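Local coordinates for SusD superfamily protein (Bacteroides vulgatus, PDB 3MYV) that probably binds polysaccharides at the bacterial outer membrane as a SusD-family protein, at residues D25-G29 against S30-G34; E103-L106 against N107-G111. All coordinates share one frame; numbering follows the deposited sequence.

Contact 1. Residues D25-G29 against S30-G34; sequences DLMSG and SGYYG. With EDO (1,2-ethanediol), chain I.
Tyr33 and Met27 lie side by side and point the same way. The Tyr33 CB sits 3.3 Å from Met27 O, the acceptor that Tyr33 N reaches at 2.9 Å. Farther out, Tyr33 CD2 touches Met27 CG at 3.6 Å, with the methylene at the ring edge. The same Tyr33 CD2 stands over the centre of the Tyr32 ring. Next along the Met27 chain, SE of this selenomethionine makes an oblique Met-aromatic contact, lying 5.1 Å from the Tyr33 ring centroid. At the tip, Tyr33 OH accepts a hydrogen bond from O2 of the ethanediol (2.8 Å), probably a crystallisation additive, and also bonds to Asp123, which Tyr32 OH shares. With an alanine here in place of Tyr33, Met27 CG and one face of the Tyr32 ring would probably lose their neighbour, and Asp123 one of its hydroxyl partners. Met27 CG is swung anti to its own nitrogen (chi1 -168°), which brings it against both tyrosines, at the edge of the Tyr33 ring and 3.9 Å from Tyr32 CD2. In the backbone, Gly29 O takes two bonds from opposite faces of its plane, one from Tyr32 N at 2.9 Å and one from Gly34 N at 2.8 Å. Gly34 could hardly carry a CB, which would clash with the carbonyl oxygens of Ser28 and Gly29. Helix 13-27 thus gives way to a type I beta turn from Gly29 to Tyr32, after which Tyr32 and the following Tyr33 pack back on Met27.

Contact 2. Residues E103-L106 against N107-G111; sequences EKKL and NALKG
The flat groups joining Glu103-Leu106 to Asn107-Gly111 are backbone peptides, and the carbonyl oxygen at the edge of each receives the amide one turn on. Asn107 N bonds to Glu103 O at 3.0 Å, and Ala108 N bonds to Lys104 O at the same distance. Leu109 N reaches Lys105 O at 2.9 Å. Lys110 N follows on Leu106 O, also at 2.9 Å, and Gly111 N carries the pattern on to Asn107 O within the second segment. Side-chain carbons gather round the same oxygens: the Ala108 CB is 3.3 Å from Lys105 O, and the Lys110 CB stands close to Leu106 O. Leu109 adds its CG to Lys105 O at 3.4 Å, because this carbon is set beside its own nitrogen (chi1 -69°) and so leans back over the preceding turn. This succession of i to i+4 bonds is the regular alpha-helical pattern, here forming the opening turns of helix 103-128 in the helix-rich part of a SusD protein, a family grouped with the TPR-like folds. On one flank, Lys105 and Leu109 cross at an angle. The lysine chain is fully extended from a CG anti to the backbone nitrogen (chi1 -175°), and Lys105 CG comes 4.2 Å from Leu109 CD1. Lys105 CE keeps the same 4.2 Å from Leu109 CD1, so the methylenes lie across the branch. Asp17 of helix 13-27 touches the Leu109 side chain and forms a long, weak ion pair with Lys105 NZ. Leu106 packs on Val13 and Val16 of the same helix and on Ile93 of helix 77-94, while the Lys110 side chain meets Leu90 and, on helix 160-177, Leu177.

In the fold
From the N terminus, helix 13-27 comes first, and contact 1 closes the tight turn at its far end before helix 36-43. Contact 2 follows in series, at the start of helix 103-128; the two neither nest nor cross, and their centres are about 24 Å apart. Both nevertheless concern the same pair of helices. The first turns of helix 103-128 rest on Val13, Val16 and Asp17, whereas Met27 meets Val116 and Leu119 farther along, and Tyr33 meets Leu119, so the two helices run in the same direction. Contact 1 also borders the sodium region, since Ser30 touches the metal-site residue Pro260; contact 2 lies nearer the surface.

Contact 1. Residues D25-G29 against S30-G34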
# COMPACT_ATOMS: atom_id res chain seq x y z
N ASP A 25 -14.57 6.77 -3.77
CA ASP A 25 -15.43 6.78 -2.58
C ASP A 25 -15.45 5.39 -1.92
O ASP A 25 -15.30 5.28 -0.72
CB ASP A 25 -16.87 7.23 -2.89
CG ASP A 25 -16.96 8.70 -3.29
OD1 ASP A 25 -16.03 9.47 -3.02
OD2 ASP A 25 -17.98 9.07 -3.90
N LEU A 26 -15.63 4.33 -2.72
CA LEU A 26 -15.67 2.98 -2.17
C LEU A 26 -14.32 2.60 -1.56
O LEU A 26 -14.23 1.93 -0.52
CB LEU A 26 -16.05 1.97 -3.27
CG LEU A 26 -17.49 2.04 -3.75
CD1 LEU A 26 -17.73 1.33 -5.12
CD2 LEU A 26 -18.41 1.49 -2.64
N MSE A 27 -13.26 3.01 -2.23
CA MSE A 27 -11.91 2.65 -1.82
C MSE A 27 -11.50 3.30 -0.49
O MSE A 27 -10.70 2.75 0.29
CB MSE A 27 -10.94 3.08 -2.93
CG MSE A 27 -9.59 2.54 -2.81
SE MSE A 27 -8.40 3.04 -4.35
CE MSE A 27 -9.61 3.30 -5.60
N SER A 28 -12.10 4.45 -0.22
CA SER A 28 -11.79 5.22 1.02
C SER A 28 -12.39 4.63 2.30
O SER A 28 -12.13 5.13 3.40
CB SER A 28 -12.31 6.64 0.86
OG SER A 28 -13.71 6.63 1.00
N GLY A 29 -13.20 3.57 2.17
CA GLY A 29 -13.84 2.98 3.32
C GLY A 29 -12.78 2.44 4.27
O GLY A 29 -11.70 2.01 3.85
N SER A 30 -13.09 2.46 5.55
CA SER A 30 -12.13 1.99 6.58
C SER A 30 -11.79 0.51 6.39
O SER A 30 -10.71 0.09 6.77
CB SER A 30 -12.68 2.22 7.98
OG SER A 30 -13.90 1.50 8.14
N GLY A 31 -12.67 -0.25 5.74
CA GLY A 31 -12.41 -1.64 5.40
C GLY A 31 -11.35 -1.88 4.33
O GLY A 31 -10.91 -3.04 4.15
N TYR A 32 -10.99 -0.83 3.59
CA TYR A 32 -9.95 -0.94 2.55
C TYR A 32 -8.87 0.15 2.75
O TYR A 32 -8.09 0.03 3.69
CB TYR A 32 -10.60 -0.97 1.15
CG TYR A 32 -9.70 -1.30 -0.05
CD1 TYR A 32 -8.47 -1.96 0.12
CD2 TYR A 32 -10.11 -1.00 -1.35
CE1 TYR A 32 -7.64 -2.27 -0.99
CE2 TYR A 32 -9.31 -1.31 -2.46
CZ TYR A 32 -8.07 -1.94 -2.27
OH TYR A 32 -7.28 -2.26 -3.35
N TYR A 33 -8.84 1.21 1.96
CA TYR A 33 -7.79 2.23 2.09
C TYR A 33 -8.05 3.34 3.13
O TYR A 33 -7.24 4.24 3.32
CB TYR A 33 -7.42 2.79 0.71
CG TYR A 33 -6.37 1.95 0.00
CD1 TYR A 33 -5.07 1.87 0.50
CD2 TYR A 33 -6.69 1.23 -1.13
CE1 TYR A 33 -4.11 1.12 -0.11
CE2 TYR A 33 -5.71 0.44 -1.76
CZ TYR A 33 -4.43 0.40 -1.24
OH TYR A 33 -3.45 -0.36 -1.83
N GLY A 34 -9.19 3.28 3.81
CA GLY A 34 -9.41 4.14 4.96
C GLY A 34 -8.65 3.73 6.21
O GLY A 34 -8.43 4.57 7.10
C1 EDO I . -0.42 0.69 0.73
O1 EDO I . 0.61 -0.23 1.04
C2 EDO I . -0.23 1.27 -0.67
O2 EDO I . -0.77 0.40 -1.71

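Contact 2. Residues E103-L106 against N107-G111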
# COMPACT_ATOMS: atom_id res chain seq x y z
N GLU A 103 -13.56 13.11 -26.33
CA GLU A 103 -12.94 11.79 -26.45
C GLU A 103 -11.61 11.61 -25.71
O GLU A 103 -11.29 10.52 -25.23
CB GLU A 103 -12.77 11.46 -27.95
CG GLU A 103 -11.94 10.21 -28.26
CD GLU A 103 -12.07 9.73 -29.71
OE1 GLU A 103 -12.75 10.39 -30.52
OE2 GLU A 103 -11.47 8.68 -30.04
N LYS A 104 -10.81 12.67 -25.62
CA LYS A 104 -9.51 12.58 -24.97
C LYS A 104 -9.74 12.29 -23.49
O LYS A 104 -9.11 11.41 -22.92
CB LYS A 104 -8.69 13.85 -25.16
CG LYS A 104 -7.28 13.77 -24.59
CD LYS A 104 -6.43 15.02 -24.90
CE LYS A 104 -5.04 14.89 -24.29
NZ LYS A 104 -4.18 16.10 -24.47
N LYS A 105 -10.67 13.02 -22.88
CA LYS A 105 -11.02 12.83 -21.48
C LYS A 105 -11.62 11.44 -21.23
O LYS A 105 -11.28 10.80 -20.23
CB LYS A 105 -11.95 13.93 -20.98
CG LYS A 105 -12.22 13.83 -19.48
CD LYS A 105 -13.10 14.94 -18.93
CE LYS A 105 -13.32 14.70 -17.43
NZ LYS A 105 -14.33 15.62 -16.83
N LEU A 106 -12.48 10.96 -22.13
CA LEU A 106 -13.07 9.63 -21.98
C LEU A 106 -11.96 8.58 -21.95
O LEU A 106 -12.03 7.64 -21.18
CB LEU A 106 -14.09 9.31 -23.09
CG LEU A 106 -14.79 7.94 -22.99
CD1 LEU A 106 -15.52 7.82 -21.68
CD2 LEU A 106 -15.76 7.72 -24.19
N ASN A 107 -10.97 8.75 -22.81
CA ASN A 107 -9.82 7.86 -22.86
C ASN A 107 -9.03 7.90 -21.55
O ASN A 107 -8.57 6.86 -21.07
CB ASN A 107 -8.91 8.20 -24.05
CG ASN A 107 -8.52 6.97 -24.85
OD1 ASN A 107 -9.16 5.92 -24.75
ND2 ASN A 107 -7.47 7.10 -25.65
N ALA A 108 -8.86 9.10 -20.99
CA ALA A 108 -8.18 9.27 -19.70
C ALA A 108 -8.95 8.54 -18.58
O ALA A 108 -8.36 7.86 -17.72
CB ALA A 108 -8.05 10.75 -19.37
N LEU A 109 -10.27 8.68 -18.60
CA LEU A 109 -11.13 8.02 -17.63
C LEU A 109 -11.09 6.49 -17.78
O LEU A 109 -11.07 5.76 -16.79
CB LEU A 109 -12.54 8.56 -17.70
CG LEU A 109 -12.70 10.00 -17.20
CD1 LEU A 109 -14.09 10.59 -17.61
CD2 LEU A 109 -12.51 10.08 -15.70
N LYS A 110 -11.07 6.01 -19.03
CA LYS A 110 -10.92 4.58 -19.28
C LYS A 110 -9.60 4.06 -18.67
O LYS A 110 -9.60 3.06 -17.94
CB LYS A 110 -10.95 4.29 -20.77
CG LYS A 110 -10.65 2.83 -21.13
CD LYS A 110 -10.73 2.59 -22.65
CE LYS A 110 -10.14 1.22 -23.02
NZ LYS A 110 -10.21 0.93 -24.50
N GLY A 111 -8.50 4.75 -18.95
CA GLY A 111 -7.20 4.38 -18.39
C GLY A 111 -7.19 4.38 -16.87
O GLY A 111 -6.62 3.47 -16.22